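Side-chain contacts in PA0833-PD protein (Pseudomonas aeruginosa PAO1, PDB 6JFW), which probably binds peptidoglycan through this OmpA C-like periplasmic domain, and so would tie the outer membrane to the cell wall: residues A[18-21]-A[26-29]; A[7-12]-A[56-61]; A[50-55]-A[91-96]; A[74-79]-A[125-130]. All blocks are in the same frame, centred on the assembly; numbering follows the deposited sequence.

Contact 1 (A[18-21]-A[26-29])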
loop_
_atom_site.group_PDB
_atom_site.type_symbol
_atom_site.label_atom_id
_atom_site.label_comp_id
_atom_site.label_asym_id
_atom_site.label_seq_id
_atom_site.Cartn_x
_atom_site.Cartn_y
_atom_site.Cartn_z
ATOM N N VAL A 18 8.115 -3.589 4.157
ATOM C CA VAL A 18 6.674 -3.744 4.001
ATOM C C VAL A 18 6.162 -4.673 5.092
ATOM O O VAL A 18 6.676 -5.782 5.270
ATOM C CB VAL A 18 6.331 -4.297 2.609
ATOM C CG1 VAL A 18 4.842 -4.589 2.506
ATOM C CG2 VAL A 18 6.764 -3.328 1.531
ATOM N N GLU A 19 5.146 -4.227 5.824
ATOM C CA GLU A 19 4.545 -5.056 6.856
ATOM C C GLU A 19 3.322 -5.783 6.312
ATOM O O GLU A 19 2.543 -5.227 5.537
ATOM C CB GLU A 19 4.143 -4.228 8.077
ATOM C CG GLU A 19 5.140 -3.175 8.478
ATOM C CD GLU A 19 4.528 -2.154 9.391
ATOM O OE1 GLU A 19 5.173 -1.115 9.636
ATOM O OE2 GLU A 19 3.399 -2.400 9.865
ATOM N N VAL A 20 3.168 -7.030 6.740
ATOM C CA VAL A 20 2.061 -7.886 6.340
ATOM C C VAL A 20 1.220 -8.143 7.579
ATOM O O VAL A 20 1.730 -8.652 8.585
ATOM C CB VAL A 20 2.562 -9.205 5.733
ATOM C CG1 VAL A 20 1.396 -10.065 5.285
ATOM C CG2 VAL A 20 3.519 -8.925 4.583
ATOM N N GLN A 21 -0.059 -7.788 7.517
ATOM C CA GLN A 21 -0.965 -7.965 8.641
ATOM C C GLN A 21 -2.118 -8.873 8.252
ATOM O O GLN A 21 -2.785 -8.645 7.237
ATOM C CB GLN A 21 -1.510 -6.630 9.144
ATOM C CG GLN A 21 -0.440 -5.631 9.504
ATOM C CD GLN A 21 -0.991 -4.464 10.291
ATOM O OE1 GLN A 21 -2.198 -4.219 10.300
ATOM N NE2 GLN A 21 -0.109 -3.735 10.961
ATOM N N ASP A 26 -9.057 -10.720 5.907
ATOM C CA ASP A 26 -8.276 -9.926 4.971
ATOM C C ASP A 26 -6.781 -10.003 5.259
ATOM O O ASP A 26 -6.344 -10.322 6.367
ATOM C CB ASP A 26 -8.717 -8.461 5.010
ATOM C CG ASP A 26 -10.182 -8.282 4.680
ATOM O OD1 ASP A 26 -10.797 -9.233 4.157
ATOM O OD2 ASP A 26 -10.717 -7.183 4.941
ATOM N N ILE A 27 -5.999 -9.689 4.227
ATOM C CA ILE A 27 -4.567 -9.448 4.340
ATOM C C ILE A 27 -4.322 -7.982 4.020
ATOM O O ILE A 27 -4.817 -7.473 3.007
ATOM C CB ILE A 27 -3.758 -10.353 3.393
ATOM C CG1 ILE A 27 -4.061 -11.827 3.664
ATOM C CG2 ILE A 27 -2.266 -10.070 3.526
ATOM C CD1 ILE A 27 -3.381 -12.773 2.695
ATOM N N LYS A 28 -3.570 -7.302 4.880
ATOM C CA LYS A 28 -3.229 -5.899 4.682
ATOM C C LYS A 28 -1.719 -5.750 4.596
ATOM O O LYS A 28 -0.988 -6.289 5.435
ATOM C CB LYS A 28 -3.777 -5.027 5.813
ATOM C CG LYS A 28 -3.351 -3.572 5.718
ATOM C CD LYS A 28 -3.679 -2.820 6.992
ATOM C CE LYS A 28 -5.169 -2.596 7.143
ATOM N NZ LYS A 28 -5.491 -2.046 8.486
ATOM N N LEU A 29 -1.258 -5.019 3.588
ATOM C CA LEU A 29 0.156 -4.722 3.398
ATOM C C LEU A 29 0.378 -3.238 3.656
ATOM O O LEU A 29 -0.209 -2.393 2.972
ATOM C CB LEU A 29 0.603 -5.102 1.987
ATOM C CG LEU A 29 0.239 -6.531 1.577
ATOM C CD1 LEU A 29 0.285 -6.697 0.070
ATOM C CD2 LEU A 29 1.166 -7.523 2.251
#
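Q21 and K28 form the hydrogen-bonded pair of this antiparallel hairpin. The backbone Q21 N gives its hydrogen to K28 O at 2.7 Å, and K28 N returns the bond to Q21 O at 2.8 Å, nearly straight at 174°. Beside this two-bond ring sits the non-hydrogen-bonded pair V20 and L29, and there CA-H groups meet the carbonyls: L29 CA comes within 3.2 Å of E19 O. The apolar contacts lie on the V20 and L29 face. V20 CG2 touches L29 CD2 at 3.6 Å, the two side chains running alongside each other. V20 CG1, anti to its backbone nitrogen (chi1 -178°), lies between L29 CD2 and I27 CG2, 4.1 Å from the latter. L29 continues inward onto L55 and F59 of helix 49-61. On the other face the aliphatic part of K28 runs beside the extended Q21 chain, with CD of K28 3.9 Å from OE1 of Q21; the ammonium group of K28 makes a long, weak ion pair with E134. The chemistry is split by face: branched aliphatic groups turn to the helical layer and join the core, while long polar chains border the more open side, with the backbone bonds setting the register.

Contact 2 (A[7-12]-A[56-61])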
loop_
_atom_site.group_PDB
_atom_site.type_symbol
_atom_site.label_atom_id
_atom_site.label_comp_id
_atom_site.label_asym_id
_atom_site.label_seq_id
_atom_site.Cartn_x
_atom_site.Cartn_y
_atom_site.Cartn_z
ATOM N N ALA A 7 1.473 -16.479 3.705
ATOM C CA ALA A 7 2.814 -16.999 3.953
ATOM C C ALA A 7 3.753 -16.673 2.800
ATOM O O ALA A 7 4.932 -16.371 3.019
ATOM C CB ALA A 7 2.757 -18.507 4.191
ATOM N N GLU A 8 3.252 -16.732 1.566
ATOM C CA GLU A 8 4.073 -16.353 0.423
ATOM C C GLU A 8 4.423 -14.872 0.463
ATOM O O GLU A 8 5.547 -14.481 0.125
ATOM C CB GLU A 8 3.351 -16.702 -0.874
ATOM C CG GLU A 8 3.638 -18.093 -1.389
ATOM C CD GLU A 8 2.632 -18.538 -2.425
ATOM O OE1 GLU A 8 2.060 -19.635 -2.262
ATOM O OE2 GLU A 8 2.399 -17.788 -3.395
ATOM N N LEU A 9 3.475 -14.031 0.879
ATOM C CA LEU A 9 3.747 -12.600 0.965
ATOM C C LEU A 9 4.759 -12.291 2.061
ATOM O O LEU A 9 5.661 -11.468 1.861
ATOM C CB LEU A 9 2.446 -11.834 1.193
ATOM C CG LEU A 9 1.601 -11.703 -0.073
ATOM C CD1 LEU A 9 0.210 -11.185 0.240
ATOM C CD2 LEU A 9 2.306 -10.796 -1.064
ATOM N N ARG A 10 4.632 -12.940 3.221
ATOM C CA ARG A 10 5.589 -12.710 4.300
ATOM C C ARG A 10 7.006 -13.046 3.861
ATOM O O ARG A 10 7.953 -12.321 4.187
ATOM C CB ARG A 10 5.205 -13.524 5.535
ATOM C CG ARG A 10 4.085 -12.891 6.321
ATOM C CD ARG A 10 3.806 -13.593 7.636
ATOM N NE ARG A 10 2.518 -13.148 8.156
ATOM C CZ ARG A 10 2.320 -11.980 8.756
ATOM N NH1 ARG A 10 3.331 -11.137 8.934
ATOM N NH2 ARG A 10 1.108 -11.652 9.180
ATOM N N ARG A 11 7.171 -14.135 3.110
ATOM C CA ARG A 11 8.498 -14.503 2.633
ATOM C C ARG A 11 9.044 -13.457 1.668
ATOM O O ARG A 11 10.176 -12.985 1.823
ATOM C CB ARG A 11 8.453 -15.880 1.972
ATOM C CG ARG A 11 9.827 -16.461 1.709
ATOM C CD ARG A 11 9.876 -17.941 2.039
ATOM N NE ARG A 11 11.235 -18.465 1.934
ATOM C CZ ARG A 11 11.916 -18.995 2.945
ATOM N NH1 ARG A 11 11.362 -19.090 4.146
ATOM N NH2 ARG A 11 13.150 -19.439 2.750
ATOM N N GLN A 12 8.243 -13.069 0.670
ATOM C CA GLN A 12 8.713 -12.122 -0.337
ATOM C C GLN A 12 9.008 -10.750 0.253
ATOM O O GLN A 12 9.923 -10.063 -0.212
ATOM C CB GLN A 12 7.683 -11.980 -1.455
ATOM C CG GLN A 12 7.537 -13.182 -2.360
ATOM C CD GLN A 12 6.393 -13.008 -3.334
ATOM O OE1 GLN A 12 5.285 -12.644 -2.941
ATOM N NE2 GLN A 12 6.657 -13.246 -4.612
ATOM N N ALA A 56 2.995 -7.868 -7.538
ATOM C CA ALA A 56 2.179 -8.064 -8.732
ATOM C C ALA A 56 2.084 -9.538 -9.103
ATOM O O ALA A 56 1.017 -10.018 -9.503
ATOM C CB ALA A 56 2.749 -7.253 -9.896
ATOM N N ASN A 57 3.191 -10.276 -8.972
ATOM C CA ASN A 57 3.163 -11.704 -9.273
ATOM C C ASN A 57 2.246 -12.449 -8.313
ATOM O O ASN A 57 1.510 -13.356 -8.723
ATOM C CB ASN A 57 4.578 -12.280 -9.226
ATOM C CG ASN A 57 5.447 -11.779 -10.360
ATOM O OD1 ASN A 57 4.943 -11.322 -11.386
ATOM N ND2 ASN A 57 6.760 -11.863 -10.182
ATOM N N SER A 58 2.271 -12.080 -7.031
ATOM C CA SER A 58 1.383 -12.711 -6.060
ATOM C C SER A 58 -0.079 -12.432 -6.390
ATOM O O SER A 58 -0.907 -13.350 -6.410
ATOM C CB SER A 58 1.716 -12.223 -4.650
ATOM O OG SER A 58 0.813 -12.767 -3.702
ATOM N N PHE A 59 -0.412 -11.164 -6.652
ATOM C CA PHE A 59 -1.790 -10.810 -6.980
ATOM C C PHE A 59 -2.267 -11.550 -8.224
ATOM O O PHE A 59 -3.412 -12.013 -8.280
ATOM C CB PHE A 59 -1.923 -9.298 -7.194
ATOM C CG PHE A 59 -1.501 -8.457 -6.013
ATOM C CD1 PHE A 59 -1.415 -8.990 -4.736
ATOM C CD2 PHE A 59 -1.204 -7.116 -6.193
ATOM C CE1 PHE A 59 -1.028 -8.199 -3.664
ATOM C CE2 PHE A 59 -0.819 -6.322 -5.129
ATOM C CZ PHE A 59 -0.731 -6.864 -3.863
ATOM N N LYS A 60 -1.403 -11.660 -9.238
ATOM C CA LYS A 60 -1.767 -12.377 -10.455
ATOM C C LYS A 60 -2.000 -13.856 -10.190
ATOM O O LYS A 60 -2.855 -14.475 -10.832
ATOM C CB LYS A 60 -0.678 -12.210 -11.513
ATOM C CG LYS A 60 -0.821 -10.961 -12.352
ATOM C CD LYS A 60 -0.217 -11.161 -13.733
ATOM C CE LYS A 60 1.300 -11.158 -13.672
ATOM N NZ LYS A 60 1.787 -10.232 -12.609
ATOM N N GLN A 61 -1.247 -14.433 -9.258
ATOM C CA GLN A 61 -1.357 -15.857 -8.972
ATOM C C GLN A 61 -2.584 -16.164 -8.123
ATOM O O GLN A 61 -3.272 -17.164 -8.361
ATOM C CB GLN A 61 -0.083 -16.326 -8.276
ATOM C CG GLN A 61 0.084 -17.817 -8.175
ATOM C CD GLN A 61 1.243 -18.182 -7.277
ATOM O OE1 GLN A 61 1.076 -18.358 -6.072
ATOM N NE2 GLN A 61 2.434 -18.274 -7.855
#
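S58 turns its OG anti to its backbone N (chi1 177°), while L9 swings CG beside its own amide nitrogen, and these two settings bring the hydroxyl and the leucine branch together. CD2 of L9 comes to 3.6 Å from S58 OG and 3.9 Å from S58 CB, so the methyl lies against both atoms of the short serine side chain. The hydroxyl is not left to the leucine alone, for it is hydrogen-bonded to NE2 of Q5 one turn earlier on the first helix. Q12, one turn beyond L9, reaches over the same serine, its OE1 4.0 Å from S58 CB. At the other end E8 and Q61 stretch out from their helices and cross at about a right angle, their carboxylate and amide planes 66° apart; within helix 3-12 the E8 carboxylate pairs with the ammonium group of K4. Small S58 faces L9 and Q12, and E8 and Q61 border the seam, with the short-segment axes 10.9 Å apart. Underneath, L9 and F59 both rest on L137 of strand 132-139. This is an antiparallel helix pair, 169° between directions, lying side by side on one face of a sheet in a two-layer alpha/beta fold.

Contact 3 (A[50-55]-A[91-96])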
loop_
_atom_site.group_PDB
_atom_site.type_symbol
_atom_site.label_atom_id
_atom_site.label_comp_id
_atom_site.label_asym_id
_atom_site.label_seq_id
_atom_site.Cartn_x
_atom_site.Cartn_y
_atom_site.Cartn_z
ATOM N N ALA A 50 11.357 -3.753 -7.287
ATOM C CA ALA A 50 11.372 -5.208 -7.236
ATOM C C ALA A 50 10.395 -5.752 -6.192
ATOM O O ALA A 50 9.715 -6.749 -6.471
ATOM C CB ALA A 50 12.792 -5.715 -6.987
ATOM N N PRO A 51 10.287 -5.162 -4.990
ATOM C CA PRO A 51 9.176 -5.556 -4.104
ATOM C C PRO A 51 7.813 -5.464 -4.772
ATOM O O PRO A 51 6.997 -6.386 -4.645
ATOM C CB PRO A 51 9.316 -4.582 -2.929
ATOM C CG PRO A 51 10.769 -4.328 -2.851
ATOM C CD PRO A 51 11.256 -4.302 -4.279
ATOM N N LEU A 52 7.549 -4.374 -5.499
ATOM C CA LEU A 52 6.278 -4.250 -6.208
ATOM C C LEU A 52 6.141 -5.312 -7.292
ATOM O O LEU A 52 5.041 -5.828 -7.524
ATOM C CB LEU A 52 6.143 -2.853 -6.808
ATOM C CG LEU A 52 5.698 -1.766 -5.833
ATOM C CD1 LEU A 52 5.752 -0.391 -6.481
ATOM C CD2 LEU A 52 4.303 -2.063 -5.301
ATOM N N ASN A 53 7.242 -5.641 -7.974
ATOM C CA ASN A 53 7.212 -6.732 -8.945
ATOM C C ASN A 53 6.754 -8.029 -8.294
ATOM O O ASN A 53 5.933 -8.762 -8.860
ATOM C CB ASN A 53 8.591 -6.927 -9.577
ATOM C CG ASN A 53 8.985 -5.792 -10.498
ATOM O OD1 ASN A 53 8.150 -4.987 -10.910
ATOM N ND2 ASN A 53 10.268 -5.730 -10.836
ATOM N N ASN A 54 7.278 -8.330 -7.104
ATOM C CA ASN A 54 6.874 -9.540 -6.396
ATOM C C ASN A 54 5.406 -9.481 -5.996
ATOM O O ASN A 54 4.686 -10.482 -6.102
ATOM C CB ASN A 54 7.757 -9.748 -5.167
ATOM C CG ASN A 54 9.079 -10.401 -5.507
ATOM O OD1 ASN A 54 9.121 -11.560 -5.920
ATOM N ND2 ASN A 54 10.170 -9.665 -5.329
ATOM N N LEU A 55 4.945 -8.318 -5.528
ATOM C CA LEU A 55 3.537 -8.165 -5.176
ATOM C C LEU A 55 2.636 -8.421 -6.376
ATOM O O LEU A 55 1.617 -9.112 -6.260
ATOM C CB LEU A 55 3.284 -6.767 -4.611
ATOM C CG LEU A 55 3.655 -6.526 -3.148
ATOM C CD1 LEU A 55 3.338 -5.096 -2.741
ATOM C CD2 LEU A 55 2.919 -7.507 -2.262
ATOM N N GLN A 91 -2.440 6.242 -6.611
ATOM C CA GLN A 91 -2.465 6.158 -8.070
ATOM C C GLN A 91 -1.178 5.555 -8.613
ATOM O O GLN A 91 -1.204 4.685 -9.492
ATOM C CB GLN A 91 -2.690 7.552 -8.667
ATOM C CG GLN A 91 -2.215 7.720 -10.117
ATOM C CD GLN A 91 -0.797 8.274 -10.236
ATOM O OE1 GLN A 91 -0.377 9.124 -9.448
ATOM N NE2 GLN A 91 -0.056 7.794 -11.230
ATOM N N SER A 92 -0.033 6.021 -8.107
ATOM C CA SER A 92 1.252 5.574 -8.631
ATOM C C SER A 92 1.455 4.084 -8.404
ATOM O O SER A 92 1.917 3.368 -9.301
ATOM C CB SER A 92 2.383 6.365 -7.977
ATOM O OG SER A 92 2.359 7.722 -8.379
ATOM N N VAL A 93 1.127 3.602 -7.205
ATOM C CA VAL A 93 1.269 2.183 -6.900
ATOM C C VAL A 93 0.358 1.356 -7.799
ATOM O O VAL A 93 0.773 0.340 -8.372
ATOM C CB VAL A 93 0.979 1.929 -5.410
ATOM C CG1 VAL A 93 0.962 0.439 -5.112
ATOM C CG2 VAL A 93 2.007 2.643 -4.544
ATOM N N ALA A 94 -0.897 1.789 -7.943
ATOM C CA ALA A 94 -1.840 1.073 -8.796
ATOM C C ALA A 94 -1.391 1.081 -10.250
ATOM O O ALA A 94 -1.491 0.063 -10.944
ATOM C CB ALA A 94 -3.231 1.687 -8.669
ATOM N N GLY A 95 -0.907 2.227 -10.733
ATOM C CA GLY A 95 -0.422 2.293 -12.103
ATOM C C GLY A 95 0.748 1.361 -12.351
ATOM O O GLY A 95 0.839 0.732 -13.407
ATOM N N TYR A 96 1.655 1.256 -11.376
ATOM C CA TYR A 96 2.779 0.336 -11.512
ATOM C C TYR A 96 2.297 -1.108 -11.569
ATOM O O TYR A 96 2.711 -1.879 -12.442
ATOM C CB TYR A 96 3.761 0.526 -10.355
ATOM C CG TYR A 96 5.059 -0.231 -10.536
ATOM C CD1 TYR A 96 5.172 -1.562 -10.152
ATOM C CD2 TYR A 96 6.171 0.386 -11.093
ATOM C CE1 TYR A 96 6.352 -2.257 -10.323
ATOM C CE2 TYR A 96 7.357 -0.301 -11.266
ATOM C CZ TYR A 96 7.443 -1.622 -10.879
ATOM O OH TYR A 96 8.621 -2.309 -11.048
#
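L52 lies against the ring of Y96, and that meeting carries most of the contact. Its CD1 methyl stands over the ring face, 4.3 Å from the centroid and 26° off the normal, a CH-pi arrangement. Nearer the backbone, L52 CB touches Y96 CE1 at 3.6 Å, so the leucine covers the ring from CG along the CD1-CE1 side. The other methyl, CD2, turns to V93 CG1 at 4.2 Å, the two side chains crossing at about a right angle. Thus L52 fits between the aromatic and the valine, one turn apart on helix 79-99. At the phenol end the carboxamide of N53 sits by the ring edge close to the Y96 hydroxyl, its plane only slightly tilted from that of the ring.

The ring reaches this place because Y96 sets CG anti to its backbone nitrogen (chi1 -171°), which throws it across the gap between helices whose local axes stand 11.1 Å apart and cross at -61°. In the next shell Y49 meets the Y96 ring edge-to-face, and I44 packs on both L52 and Y96. V93 is backed by F37 and M31, while S92, on the helix turn before Y96, bonds through OG to A42 O and ties helix 79-99 to the loop that carries A42. The chemistry implies a graded joint: apolar dispersion and CH-pi contact in the buried part, giving way to an amide and a phenol at the more open border.

Contact 4 (A[74-79]-A[125-130])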
loop_
_atom_site.group_PDB
_atom_site.type_symbol
_atom_site.label_atom_id
_atom_site.label_comp_id
_atom_site.label_asym_id
_atom_site.label_seq_id
_atom_site.Cartn_x
_atom_site.Cartn_y
_atom_site.Cartn_z
ATOM N N ASP A 74 0.028 12.091 7.155
ATOM C CA ASP A 74 -0.056 12.644 8.498
ATOM C C ASP A 74 -1.057 13.800 8.477
ATOM O O ASP A 74 -1.705 14.069 7.463
ATOM C CB ASP A 74 1.326 13.077 8.971
ATOM C CG ASP A 74 1.935 14.129 8.073
ATOM O OD1 ASP A 74 2.514 13.764 7.029
ATOM O OD2 ASP A 74 1.823 15.325 8.403
ATOM N N SER A 75 -1.184 14.517 9.591
ATOM C CA SER A 75 -2.207 15.547 9.724
ATOM C C SER A 75 -1.683 16.960 9.502
ATOM O O SER A 75 -2.448 17.918 9.663
ATOM C CB SER A 75 -2.870 15.455 11.101
ATOM O OG SER A 75 -1.959 15.795 12.128
ATOM N N THR A 76 -0.412 17.122 9.145
ATOM C CA THR A 76 0.112 18.444 8.827
ATOM C C THR A 76 -0.500 18.946 7.525
ATOM O O THR A 76 -0.595 18.202 6.542
ATOM C CB THR A 76 1.639 18.401 8.726
ATOM O OG1 THR A 76 2.213 18.384 10.040
ATOM C CG2 THR A 76 2.178 19.598 7.952
ATOM N N GLY A 77 -0.938 20.199 7.521
ATOM C CA GLY A 77 -1.467 20.803 6.317
ATOM C C GLY A 77 -2.961 20.619 6.155
ATOM O O GLY A 77 -3.671 20.079 7.010
ATOM N N SER A 78 -3.439 21.082 5.003
ATOM C CA SER A 78 -4.866 21.090 4.715
ATOM C C SER A 78 -5.382 19.683 4.448
ATOM O O SER A 78 -4.688 18.837 3.878
ATOM C CB SER A 78 -5.158 21.980 3.507
ATOM O OG SER A 78 -6.369 21.594 2.877
ATOM N N ARG A 79 -6.627 19.442 4.861
ATOM C CA ARG A 79 -7.236 18.143 4.603
ATOM C C ARG A 79 -7.398 17.905 3.109
ATOM O O ARG A 79 -7.075 16.823 2.605
ATOM C CB ARG A 79 -8.582 18.046 5.302
ATOM C CG ARG A 79 -9.350 16.841 4.872
ATOM C CD ARG A 79 -10.589 16.721 5.683
ATOM N NE ARG A 79 -10.206 16.226 7.001
ATOM C CZ ARG A 79 -10.303 14.958 7.405
ATOM N NH1 ARG A 79 -10.794 14.037 6.579
ATOM N NH2 ARG A 79 -9.901 14.620 8.632
ATOM N N ASP A 125 8.297 10.767 14.234
ATOM C CA ASP A 125 8.258 9.411 13.698
ATOM C C ASP A 125 6.861 8.809 13.746
ATOM O O ASP A 125 6.603 7.822 13.051
ATOM C CB ASP A 125 9.265 8.497 14.413
ATOM C CG ASP A 125 8.975 8.325 15.892
ATOM O OD1 ASP A 125 7.977 7.661 16.240
ATOM O OD2 ASP A 125 9.776 8.825 16.711
ATOM N N GLY A 126 5.952 9.380 14.537
ATOM C CA GLY A 126 4.552 9.014 14.404
ATOM C C GLY A 126 3.958 9.530 13.106
ATOM O O GLY A 126 3.299 8.790 12.372
ATOM N N ARG A 127 4.198 10.811 12.803
ATOM C CA ARG A 127 3.744 11.381 11.538
ATOM C C ARG A 127 4.312 10.614 10.352
ATOM O O ARG A 127 3.610 10.375 9.362
ATOM C CB ARG A 127 4.138 12.858 11.454
ATOM C CG ARG A 127 3.316 13.783 12.337
ATOM C CD ARG A 127 3.643 15.251 12.080
ATOM N NE ARG A 127 5.022 15.587 12.422
ATOM C CZ ARG A 127 5.420 15.966 13.633
ATOM N NH1 ARG A 127 4.542 16.058 14.624
ATOM N NH2 ARG A 127 6.693 16.258 13.854
ATOM N N ALA A 128 5.584 10.215 10.434
ATOM C CA ALA A 128 6.204 9.481 9.335
ATOM C C ALA A 128 5.543 8.123 9.133
ATOM O O ALA A 128 5.394 7.661 7.995
ATOM C CB ALA A 128 7.703 9.318 9.591
ATOM N N GLN A 129 5.143 7.466 10.224
ATOM C CA GLN A 129 4.460 6.182 10.104
ATOM C C GLN A 129 3.102 6.328 9.435
ATOM O O GLN A 129 2.649 5.404 8.749
ATOM C CB GLN A 129 4.287 5.543 11.477
ATOM C CG GLN A 129 5.560 5.011 12.090
ATOM C CD GLN A 129 5.349 4.560 13.517
ATOM O OE1 GLN A 129 5.779 5.223 14.460
ATOM N NE2 GLN A 129 4.673 3.434 13.687
ATOM N N ASN A 130 2.435 7.466 9.631
ATOM C CA ASN A 130 1.106 7.644 9.062
ATOM C C ASN A 130 1.164 7.875 7.558
ATOM O O ASN A 130 0.203 7.556 6.848
ATOM C CB ASN A 130 0.391 8.794 9.768
ATOM C CG ASN A 130 0.046 8.460 11.207
ATOM O OD1 ASN A 130 -0.171 7.297 11.546
ATOM N ND2 ASN A 130 -0.002 9.477 12.060
#
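OD1 of N130, a residue whose CB packs on D74 CA at 4.1 Å, accepts from the backbone N of A119 and more weakly from that of I118, so the asparagine pins the end of helix 124-130 to the loop before it. Facing it, D74 begins an Asx turn in the loop that follows strand 65-72 of the OmpA C-like fold. Its OD2 takes the amide hydrogen of T76 N at 3.0 Å, with an N-H...O angle of 153°; the donor comes on the anti side, 34° out of the carboxylate plane. D74 CG stands between its backbone N and carbonyl carbon (chi1 60°), the crowded position, from which OD2 can reach back to T76 N. OD1, the other oxygen, is held in a salt bridge by R131, just past the helix. With both oxygens engaged the carboxylate is fixed in rotation, and the arginine would probably favour its ionised form. D74 CB lies against the helix, 3.6 Å from R127 O and 3.8 Å from R127 CB. The guanidinium does not pair with this acid: R127 NE lies 5.1 Å from D74 OD2, the two planes are steeply inclined, and R127 NH1 bonds to N121 O. In OmpA relatives an aspartate of this loop helps bind peptidoglycan, and D74 is consistent with that place. Farther out, the bent R127 chain passes T76, its CD 4.0 Å from T76 OG1.

How the contacts relate
From the N terminus, helix 3-12 leads into the hairpin of contact 1, which closes a very short loop. Contact 2 opens before it and closes after it, bringing 56-61 back beside the first helix, so contact 1 is nested inside. Contact 3 starts on the same helix 49-61 and closes on 79-99, its segments alternating with those of contact 2. Contact 4 opens before 91-96 and closes at 125-130, crossing contact 3 in turn. Contacts 1, 2 and 3 meet through L9, L29 and L55 in one core between helices and sheet. Contact 4 stands apart, its centre about 29 Å from that of contact 2, tying loop 74-79 to the last helix.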